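Local coordinates for CCMAN5 (Cellulosimicrobium cellulans, PDB 2XSG), which hydrolyses alpha-mannosides as a calcium-binding family GH92 glycosidase, and probably uncovers mannose-6-phosphate groups on yeast-made glycoproteins, at residues A[316-321]-A[364-369]; A[670-673]-A[677-680]; A[149-152]-A[158-161]; A[209-214]-A[242-247]. All blocks are in the same frame, centred on the assembly; numbering follows the deposited sequence.

How the contacts relate
From the N terminus, contact 3 comes first and closes the short loop from strand 144-150 to strand 158-162. Contact 4 follows, closing a longer excursion between 209-214 and 242-247; the two touch where Phe-151 N probably hydrogen-bonds to Ala-245 O, and both lie where the chain passes between two sheets of the N-terminal domain. Contact 1, its centre about 36 Å from that of contact 3, brings the ends of helices 306-318 and 353-366 together in the catalytic part. Contact 2 closes a tight turn after helix 665-675, whose Val-671 packs on Met-318 and Ile-366 of contact 1. All four run in series along the chain; none nests or crosses.

Contact 1 (A[316-321]-A[364-369]); sequences YRMFAM and AYIDPA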
loop_
_atom_site.group_PDB
_atom_site.type_symbol
_atom_site.label_atom_id
_atom_site.label_comp_id
_atom_site.label_asym_id
_atom_site.label_seq_id
_atom_site.Cartn_x
_atom_site.Cartn_y
_atom_site.Cartn_z
ATOM N N TYR A 316 7.640 6.124 5.692
ATOM C CA TYR A 316 6.353 6.616 6.201
ATOM C C TYR A 316 5.174 5.910 5.491
ATOM O O TYR A 316 4.262 5.427 6.130
ATOM C CB TYR A 316 6.292 8.143 6.081
ATOM C CG TYR A 316 4.916 8.766 6.197
ATOM C CD1 TYR A 316 4.358 9.071 7.446
ATOM C CD2 TYR A 316 4.179 9.074 5.059
ATOM C CE1 TYR A 316 3.078 9.653 7.547
ATOM C CE2 TYR A 316 2.912 9.647 5.150
ATOM C CZ TYR A 316 2.368 9.938 6.393
ATOM O OH TYR A 316 1.112 10.515 6.476
ATOM N N ARG A 317 5.241 5.828 4.169
ATOM C CA ARG A 317 4.194 5.200 3.361
ATOM C C ARG A 317 4.069 3.690 3.616
ATOM O O ARG A 317 2.989 3.121 3.442
ATOM C CB ARG A 317 4.469 5.434 1.877
ATOM C CG ARG A 317 4.429 6.882 1.405
ATOM C CD ARG A 317 3.056 7.479 1.607
ATOM N NE ARG A 317 2.925 8.765 0.938
ATOM C CZ ARG A 317 1.993 9.676 1.216
ATOM N NH1 ARG A 317 1.090 9.459 2.166
ATOM N NH2 ARG A 317 1.974 10.815 0.541
ATOM N N MET A 318 5.168 3.049 4.009
ATOM C CA MET A 318 5.166 1.615 4.326
ATOM C C MET A 318 4.317 1.242 5.555
ATOM O O MET A 318 3.814 0.120 5.638
ATOM C CB MET A 318 6.598 1.082 4.481
ATOM C CG MET A 318 6.667 -0.388 4.923
ATOM S SD MET A 318 8.381 -0.930 5.189
ATOM C CE MET A 318 9.158 0.167 4.081
ATOM N N PHE A 319 4.148 2.189 6.478
ATOM C CA PHE A 319 3.337 1.987 7.684
ATOM C C PHE A 319 1.941 2.643 7.561
ATOM O O PHE A 319 1.600 3.537 8.337
ATOM C CB PHE A 319 4.086 2.529 8.928
ATOM C CG PHE A 319 5.298 1.711 9.320
ATOM C CD1 PHE A 319 5.197 0.710 10.287
ATOM C CD2 PHE A 319 6.533 1.943 8.733
ATOM C CE1 PHE A 319 6.324 -0.061 10.666
ATOM C CE2 PHE A 319 7.666 1.183 9.085
ATOM C CZ PHE A 319 7.564 0.185 10.049
ATOM N N ALA A 320 1.157 2.206 6.578
ATOM C CA ALA A 320 -0.213 2.699 6.388
ATOM C C ALA A 320 -1.251 1.573 6.387
ATOM O O ALA A 320 -2.246 1.656 7.099
ATOM C CB ALA A 320 -0.321 3.491 5.119
ATOM N N MET A 321 -1.041 0.542 5.569
ATOM C CA MET A 321 -2.036 -0.519 5.402
ATOM C C MET A 321 -1.369 -1.885 5.547
ATOM O O MET A 321 -0.219 -2.026 5.155
ATOM C CB MET A 321 -2.708 -0.423 4.028
ATOM C CG MET A 321 -3.722 0.729 3.880
ATOM S SD MET A 321 -4.240 1.020 2.159
ATOM C CE MET A 321 -5.124 -0.480 1.738
ATOM N N ALA A 364 8.343 -7.594 7.575
ATOM C CA ALA A 364 8.947 -8.601 8.470
ATOM C C ALA A 364 10.341 -8.224 8.987
ATOM O O ALA A 364 10.641 -8.447 10.158
ATOM C CB ALA A 364 8.979 -9.978 7.818
ATOM N N TYR A 365 11.193 -7.638 8.147
ATOM C CA TYR A 365 12.537 -7.314 8.649
ATOM C C TYR A 365 12.706 -5.887 9.194
ATOM O O TYR A 365 13.744 -5.558 9.784
ATOM C CB TYR A 365 13.658 -7.770 7.691
ATOM C CG TYR A 365 13.903 -6.965 6.425
ATOM C CD1 TYR A 365 14.322 -5.643 6.483
ATOM C CD2 TYR A 365 13.797 -7.569 5.163
ATOM C CE1 TYR A 365 14.586 -4.921 5.317
ATOM C CE2 TYR A 365 14.072 -6.871 3.999
ATOM C CZ TYR A 365 14.463 -5.531 4.087
ATOM O OH TYR A 365 14.736 -4.815 2.939
ATOM N N ILE A 366 11.671 -5.058 9.041
ATOM C CA ILE A 366 11.712 -3.698 9.576
ATOM C C ILE A 366 10.978 -3.585 10.924
ATOM O O ILE A 366 11.486 -2.945 11.849
ATOM C CB ILE A 366 11.254 -2.655 8.532
ATOM C CG1 ILE A 366 12.356 -2.513 7.465
ATOM C CG2 ILE A 366 11.005 -1.278 9.187
ATOM C CD1 ILE A 366 11.943 -1.791 6.228
ATOM N N ASP A 367 9.815 -4.236 11.027
ATOM C CA ASP A 367 9.013 -4.248 12.248
ATOM C C ASP A 367 8.396 -5.635 12.447
ATOM O O ASP A 367 7.221 -5.854 12.118
ATOM C CB ASP A 367 7.933 -3.165 12.184
ATOM C CG ASP A 367 7.247 -2.931 13.524
ATOM O OD1 ASP A 367 7.355 -3.775 14.445
ATOM O OD2 ASP A 367 6.591 -1.882 13.650
ATOM N N PRO A 368 9.199 -6.590 12.964
ATOM C CA PRO A 368 8.729 -7.986 13.061
ATOM C C PRO A 368 7.413 -8.165 13.845
ATOM O O PRO A 368 6.548 -8.953 13.418
ATOM C CB PRO A 368 9.905 -8.704 13.749
ATOM C CG PRO A 368 11.107 -7.889 13.374
ATOM C CD PRO A 368 10.604 -6.453 13.392
ATOM N N ALA A 369 7.255 -7.425 14.953
ATOM C CA ALA A 369 6.058 -7.522 15.814
ATOM C C ALA A 369 4.799 -7.072 15.088
ATOM O O ALA A 369 3.740 -7.683 15.233
ATOM C CB ALA A 369 6.231 -6.687 17.081
#
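The Phe-319 ring meets segment 364-369 with its edge: Asp-367 CB lies in the ring plane, and Asp-367 OD2 and Ile-366 CG2 stay near it. OD2 of Asp-367 is 3.5 Å from Phe-319 CE1, and the carboxylate is turned 43° from the ring. From its place near the ring plane, OD2 would probably be drawn to the weakly positive rim hydrogens. Next to it, Ile-366 CG2 touches Phe-319 CZ at 3.8 Å. The other Ile-366 branch serves a second partner: CD1 meets Met-318 SD at 3.8 Å and Met-318 CE at 4.0 Å. With CG anti to the backbone N (chi1 175°), Met-318 reaches out until its sulfur lies against that methyl. These side chains fill the space between the ends of helices 306-318 and 353-366, consistent with the helical catalytic barrel of the six-hairpin glycosidase clan. An alanine in place of Phe-319 is likely to open a gap beside Ile-366 CG2 and leave the Asp-367 carboxylate without its aromatic edge. Asp-367 has other duties: it is the N-cap of helix 368-387, its OD1 taking a weak hydrogen bond from Leu-370 N, while OD2 has a long, weak ion pair with Arg-292. Trp-286 and Thr-289 of helix 275-290 also pack on Phe-319.

Contact 2 (A[670-673]-A[677-680]); sequences FVAA and LFPV
Ala-672 carries segment 670-673 onto segment 677-680, while the two residues before it look elsewhere: Phe-670 packs on Leu-307 and Leu-310 of helix 306-318, and Val-671 on Phe-311. At Ala-672 both the methyl and the carbonyl are used. Ala-672 O accepts a weak, bent hydrogen bond from Leu-677 N, 3.1 Å long with an N-H...O angle of 133°. Ala-672 CB points at the incoming strand and lies 3.5 Å from Leu-677 O, a carbonyl hydrogen-bonded to the Tyr-365 hydroxyl. Ala-672 CB is also 4.5 Å from Phe-678 CD1, approaching that ring obliquely. Pro-679 CD sits 3.5 Å above one face of the Phe-678 ring, offset toward the rim; Tyr-596 also stacks on that ring. Ala-673 points its methyl away from the strand and touches Tyr-596 and Phe-693. Beyond Phe-678 the chain bends again in an inverse gamma turn centred on Pro-679, closed by a weak bond from Val-680 N to Phe-678 O. The weak Leu-677 bond is a 6→1 (i+5 to i) backbone bond at the C-terminal end of helix 665-675, where the chain reverses into strand 677-678, the edge of a three-stranded antiparallel sheet in the catalytic domain.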
loop_
_atom_site.group_PDB
_atom_site.type_symbol
_atom_site.label_atom_id
_atom_site.label_comp_id
_atom_site.label_asym_id
_atom_site.label_seq_id
_atom_site.Cartn_x
_atom_site.Cartn_y
_atom_site.Cartn_z
ATOM N N PHE A 670 10.823 0.539 -2.488
ATOM C CA PHE A 670 11.898 1.536 -2.420
ATOM C C PHE A 670 12.732 1.348 -1.154
ATOM O O PHE A 670 13.963 1.357 -1.204
ATOM C CB PHE A 670 11.353 2.964 -2.472
ATOM C CG PHE A 670 12.433 4.017 -2.482
ATOM C CD1 PHE A 670 13.059 4.404 -1.293
ATOM C CD2 PHE A 670 12.834 4.608 -3.675
ATOM C CE1 PHE A 670 14.076 5.358 -1.311
ATOM C CE2 PHE A 670 13.858 5.568 -3.691
ATOM C CZ PHE A 670 14.463 5.948 -2.512
ATOM N N VAL A 671 12.061 1.215 -0.012
ATOM C CA VAL A 671 12.775 0.947 1.232
ATOM C C VAL A 671 13.670 -0.291 1.084
ATOM O O VAL A 671 14.835 -0.266 1.473
ATOM C CB VAL A 671 11.795 0.764 2.386
ATOM C CG1 VAL A 671 12.493 0.102 3.609
ATOM C CG2 VAL A 671 11.190 2.119 2.767
ATOM N N ALA A 672 13.110 -1.370 0.532
ATOM C CA ALA A 672 13.840 -2.635 0.368
ATOM C C ALA A 672 15.083 -2.465 -0.515
ATOM O O ALA A 672 16.168 -2.998 -0.203
ATOM C CB ALA A 672 12.911 -3.704 -0.215
ATOM N N ALA A 673 14.923 -1.725 -1.611
ATOM C CA ALA A 673 16.040 -1.445 -2.512
ATOM C C ALA A 673 17.133 -0.665 -1.777
ATOM O O ALA A 673 18.321 -0.974 -1.929
ATOM C CB ALA A 673 15.563 -0.685 -3.731
ATOM N N LEU A 677 18.002 -5.438 0.366
ATOM C CA LEU A 677 17.493 -6.791 0.533
ATOM C C LEU A 677 16.070 -6.891 0.019
ATOM O O LEU A 677 15.153 -6.254 0.557
ATOM C CB LEU A 677 17.534 -7.223 2.005
ATOM C CG LEU A 677 18.911 -7.294 2.659
ATOM C CD1 LEU A 677 18.684 -7.489 4.137
ATOM C CD2 LEU A 677 19.788 -8.400 2.067
ATOM N N PHE A 678 15.888 -7.715 -1.010
ATOM C CA PHE A 678 14.604 -7.803 -1.702
ATOM C C PHE A 678 14.004 -9.210 -1.644
ATOM O O PHE A 678 14.728 -10.200 -1.796
ATOM C CB PHE A 678 14.788 -7.402 -3.159
ATOM C CG PHE A 678 13.506 -7.342 -3.925
ATOM C CD1 PHE A 678 12.762 -6.167 -3.956
ATOM C CD2 PHE A 678 13.038 -8.449 -4.610
ATOM C CE1 PHE A 678 11.560 -6.104 -4.653
ATOM C CE2 PHE A 678 11.838 -8.390 -5.303
ATOM C CZ PHE A 678 11.103 -7.212 -5.332
ATOM N N PRO A 679 12.669 -9.309 -1.442
ATOM C CA PRO A 679 12.088 -10.644 -1.387
ATOM C C PRO A 679 11.642 -11.137 -2.770
ATOM O O PRO A 679 10.477 -10.976 -3.154
ATOM C CB PRO A 679 10.884 -10.448 -0.454
ATOM C CG PRO A 679 10.429 -9.041 -0.777
ATOM C CD PRO A 679 11.675 -8.261 -1.129
ATOM N N VAL A 680 12.548 -11.747 -3.517
ATOM C CA VAL A 680 12.124 -12.407 -4.760
ATOM C C VAL A 680 11.055 -13.468 -4.444
ATOM O O VAL A 680 9.955 -13.434 -4.979
ATOM C CB VAL A 680 13.330 -12.988 -5.566
ATOM C CG1 VAL A 680 12.858 -13.904 -6.701
ATOM C CG2 VAL A 680 14.177 -11.838 -6.122
#

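Contact 3 (A[149-152]-A[158-161]); sequences YAFP and SLVV
Leu-159 CD2 lies over one face of the Tyr-149 ring, 4.2 Å from its centroid and 28° off the normal, a CH-pi contact. The closest ring atom is Tyr-149 CE1, 3.8 Å from Leu-159 CD2. That methyl also sits at the edge of the Phe-151 ring, with Phe-151 CZ 4.4 Å away, so one leucine branch lies between the face of one aromatic and the rim of another. Phe-151 CZ reaches on to the backbone, where it comes obliquely to Ser-158 O at 3.7 Å. Leu-159 CG stands anti to the carbonyl carbon (chi1 -63°), which sends the branched end across toward Tyr-149. The backbones stay apart because the contact joins two sheets: strand 144-150 belongs to the large antiparallel sheet and strand 158-162 to the five-stranded one, and their side chains form core between the layers, as in the sandwich of galactose-mutarotase-like domains. Further out, Pro-83 of strand 80-84 touches Tyr-149, Phe-151 and Leu-159 alike. The Tyr-149 hydroxyl is hydrogen-bonded to His-147 ND1, which is likely to limit movement at the far end of the ring. Ser-158 OG bonds to Leu-238 O, and Leu-159 pairs through its backbone with the same residue of strand 235-240.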
loop_
_atom_site.group_PDB
_atom_site.type_symbol
_atom_site.label_atom_id
_atom_site.label_comp_id
_atom_site.label_asym_id
_atom_site.label_seq_id
_atom_site.Cartn_x
_atom_site.Cartn_y
_atom_site.Cartn_z
ATOM N N TYR A 149 -9.970 25.266 13.908
ATOM C CA TYR A 149 -10.271 26.287 12.896
ATOM C C TYR A 149 -10.260 27.688 13.478
ATOM O O TYR A 149 -10.773 27.916 14.582
ATOM C CB TYR A 149 -11.656 26.039 12.272
ATOM C CG TYR A 149 -11.751 24.747 11.521
ATOM C CD1 TYR A 149 -12.367 23.640 12.092
ATOM C CD2 TYR A 149 -11.221 24.625 10.234
ATOM C CE1 TYR A 149 -12.456 22.438 11.403
ATOM C CE2 TYR A 149 -11.298 23.425 9.544
ATOM C CZ TYR A 149 -11.908 22.332 10.136
ATOM O OH TYR A 149 -11.992 21.137 9.465
ATOM N N ALA A 150 -9.680 28.629 12.742
ATOM C CA ALA A 150 -9.791 30.055 13.084
ATOM C C ALA A 150 -10.535 30.807 11.999
ATOM O O ALA A 150 -10.035 30.927 10.888
ATOM C CB ALA A 150 -8.389 30.678 13.307
ATOM N N PHE A 151 -11.716 31.333 12.317
ATOM C CA PHE A 151 -12.546 32.062 11.339
ATOM C C PHE A 151 -12.322 33.570 11.450
ATOM O O PHE A 151 -11.950 34.042 12.516
ATOM C CB PHE A 151 -14.026 31.772 11.599
ATOM C CG PHE A 151 -14.467 30.399 11.182
ATOM C CD1 PHE A 151 -14.126 29.286 11.939
ATOM C CD2 PHE A 151 -15.251 30.228 10.042
ATOM C CE1 PHE A 151 -14.555 28.005 11.564
ATOM C CE2 PHE A 151 -15.682 28.958 9.660
ATOM C CZ PHE A 151 -15.328 27.845 10.417
ATOM N N PRO A 152 -12.563 34.335 10.366
ATOM C CA PRO A 152 -12.329 35.785 10.526
ATOM C C PRO A 152 -13.234 36.394 11.605
ATOM O O PRO A 152 -14.377 35.966 11.788
ATOM C CB PRO A 152 -12.668 36.357 9.140
ATOM C CG PRO A 152 -12.469 35.185 8.185
ATOM C CD PRO A 152 -12.902 33.975 8.972
ATOM N N SER A 158 -19.336 27.930 11.008
ATOM C CA SER A 158 -20.156 26.747 10.847
ATOM C C SER A 158 -19.310 25.601 10.284
ATOM O O SER A 158 -18.350 25.822 9.538
ATOM C CB SER A 158 -21.347 27.073 9.946
ATOM O OG SER A 158 -22.018 25.896 9.574
ATOM N N LEU A 159 -19.656 24.382 10.667
ATOM C CA LEU A 159 -19.032 23.214 10.087
ATOM C C LEU A 159 -20.142 22.343 9.547
ATOM O O LEU A 159 -21.078 22.014 10.275
ATOM C CB LEU A 159 -18.224 22.439 11.143
ATOM C CG LEU A 159 -17.022 23.131 11.792
ATOM C CD1 LEU A 159 -16.358 22.226 12.807
ATOM C CD2 LEU A 159 -15.993 23.535 10.741
ATOM N N VAL A 160 -20.050 22.008 8.269
ATOM C CA VAL A 160 -20.969 21.078 7.645
ATOM C C VAL A 160 -20.351 19.700 7.828
ATOM O O VAL A 160 -19.152 19.522 7.549
ATOM C CB VAL A 160 -21.127 21.376 6.147
ATOM C CG1 VAL A 160 -21.886 20.261 5.444
ATOM C CG2 VAL A 160 -21.829 22.719 5.942
ATOM N N VAL A 161 -21.149 18.748 8.306
ATOM C CA VAL A 161 -20.706 17.365 8.401
ATOM C C VAL A 161 -21.507 16.607 7.338
ATOM O O VAL A 161 -22.675 16.329 7.535
ATOM C CB VAL A 161 -20.915 16.788 9.835
ATOM C CG1 VAL A 161 -20.415 15.352 9.942
ATOM C CG2 VAL A 161 -20.251 17.677 10.899
#

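Contact 4 (A[209-214]-A[242-247]); sequences LQPATV and PADAGE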
loop_
_atom_site.group_PDB
_atom_site.type_symbol
_atom_site.label_atom_id
_atom_site.label_comp_id
_atom_site.label_asym_id
_atom_site.label_seq_id
_atom_site.Cartn_x
_atom_site.Cartn_y
_atom_site.Cartn_z
ATOM N N LEU A 209 -15.998 21.285 20.636
ATOM C CA LEU A 209 -15.402 21.701 21.888
ATOM C C LEU A 209 -15.959 23.056 22.337
ATOM O O LEU A 209 -15.656 23.517 23.441
ATOM C CB LEU A 209 -13.866 21.735 21.773
ATOM C CG LEU A 209 -13.218 20.407 21.366
ATOM C CD1 LEU A 209 -11.732 20.600 21.107
ATOM C CD2 LEU A 209 -13.439 19.323 22.433
ATOM N N GLN A 210 -16.766 23.676 21.476
ATOM C CA GLN A 210 -17.476 24.931 21.778
ATOM C C GLN A 210 -18.969 24.721 21.602
ATOM O O GLN A 210 -19.371 23.743 20.949
ATOM C CB GLN A 210 -16.982 26.079 20.878
ATOM C CG GLN A 210 -15.576 26.555 21.213
ATOM C CD GLN A 210 -14.504 25.591 20.728
ATOM O OE1 GLN A 210 -13.454 25.434 21.357
ATOM N NE2 GLN A 210 -14.765 24.936 19.604
ATOM N N PRO A 211 -19.808 25.581 22.232
ATOM C CA PRO A 211 -21.253 25.396 22.092
ATOM C C PRO A 211 -21.694 25.609 20.644
ATOM O O PRO A 211 -21.138 26.460 19.924
ATOM C CB PRO A 211 -21.850 26.485 22.998
ATOM C CG PRO A 211 -20.780 26.795 23.989
ATOM C CD PRO A 211 -19.475 26.581 23.274
ATOM N N ALA A 212 -22.679 24.825 20.224
ATOM C CA ALA A 212 -23.158 24.884 18.849
ATOM C C ALA A 212 -24.631 24.524 18.814
ATOM O O ALA A 212 -25.116 23.831 19.703
ATOM C CB ALA A 212 -22.344 23.926 17.956
ATOM N N THR A 213 -25.349 25.031 17.811
ATOM C CA THR A 213 -26.682 24.535 17.512
ATOM C C THR A 213 -26.557 23.712 16.232
ATOM O O THR A 213 -25.534 23.757 15.555
ATOM C CB THR A 213 -27.740 25.657 17.334
ATOM O OG1 THR A 213 -27.312 26.568 16.313
ATOM C CG2 THR A 213 -27.997 26.408 18.669
ATOM N N VAL A 214 -27.594 22.971 15.889
ATOM C CA VAL A 214 -27.444 21.979 14.828
ATOM C C VAL A 214 -28.750 21.685 14.079
ATOM O O VAL A 214 -29.846 21.697 14.657
ATOM C CB VAL A 214 -26.766 20.686 15.400
ATOM C CG1 VAL A 214 -27.541 20.164 16.587
ATOM C CG2 VAL A 214 -26.535 19.606 14.320
ATOM N N PRO A 242 -20.421 33.761 17.031
ATOM C CA PRO A 242 -19.345 34.617 16.522
ATOM C C PRO A 242 -18.243 34.882 17.549
ATOM O O PRO A 242 -17.110 35.103 17.162
ATOM C CB PRO A 242 -20.071 35.925 16.182
ATOM C CG PRO A 242 -21.442 35.476 15.810
ATOM C CD PRO A 242 -21.745 34.365 16.782
ATOM N N ALA A 243 -18.565 34.845 18.839
ATOM C CA ALA A 243 -17.535 35.049 19.866
ATOM C C ALA A 243 -16.458 33.939 19.876
ATOM O O ALA A 243 -15.338 34.146 20.350
ATOM C CB ALA A 243 -18.173 35.193 21.239
ATOM N N ASP A 244 -16.786 32.778 19.319
ATOM C CA ASP A 244 -15.840 31.659 19.278
ATOM C C ASP A 244 -15.065 31.545 17.971
ATOM O O ASP A 244 -14.326 30.583 17.768
ATOM C CB ASP A 244 -16.574 30.350 19.535
ATOM C CG ASP A 244 -16.849 30.129 20.988
ATOM O OD1 ASP A 244 -15.934 30.360 21.810
ATOM O OD2 ASP A 244 -17.975 29.718 21.312
ATOM N N ALA A 245 -15.235 32.532 17.094
ATOM C CA ALA A 245 -14.624 32.512 15.771
ATOM C C ALA A 245 -13.112 32.267 15.786
ATOM O O ALA A 245 -12.595 31.590 14.892
ATOM C CB ALA A 245 -14.953 33.797 15.020
ATOM N N GLY A 246 -12.422 32.797 16.804
ATOM C CA GLY A 246 -10.982 32.575 17.008
ATOM C C GLY A 246 -10.543 31.118 17.214
ATOM O O GLY A 246 -9.386 30.777 16.943
ATOM N N GLU A 247 -11.449 30.256 17.691
ATOM C CA GLU A 247 -11.116 28.840 17.938
ATOM C C GLU A 247 -12.331 27.916 17.926
ATOM O O GLU A 247 -13.109 27.866 18.883
ATOM C CB GLU A 247 -10.347 28.685 19.251
ATOM C CG GLU A 247 -9.638 27.354 19.410
ATOM C CD GLU A 247 -8.881 27.299 20.711
ATOM O OE1 GLU A 247 -9.395 26.714 21.672
ATOM O OE2 GLU A 247 -7.783 27.874 20.788
#
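Gln-210 leaves its backbone with CB 3.8 Å from Asp-244 OD2, a carbon laid against a carboxylate oxygen. The next atom, Gln-210 CG, is placed anti to the carbonyl carbon (chi1 -71°) and has two neighbours: Asp-244 CG at 3.8 Å and Glu-247 O at 3.6 Å. A bend at chi2 (75°) then turns the chain, and Gln-210 CD comes to 3.2 Å from Glu-247 O, beside which the terminal amide lies. The amide plane stands 59° from the Asp-244 carboxylate, so the two groups do not stack. Pro-211 continues the cover, its CD 4.0 Å from Asp-244 OD2. With an alanine at Gln-210, the carbonyl of Glu-247 would probably lose its side-chain neighbour and the Asp-244 carboxylate would be freer to turn. In the facing loop a 3-10 segment starting at Pro-242 leads into a type I turn, with Glu-247 N bonded to Asp-244 O at 2.9 Å. Segment 209-214 leads from strand 198-208 of the large sheet into the strand of the five-stranded sheet, and 242-247 returns from strand 235-240 to strand 248-255: two neighbouring sheet-to-sheet connections packed at the surface of the N-terminal domain, consistent with the beta sandwich of galactose-mutarotase-like domains.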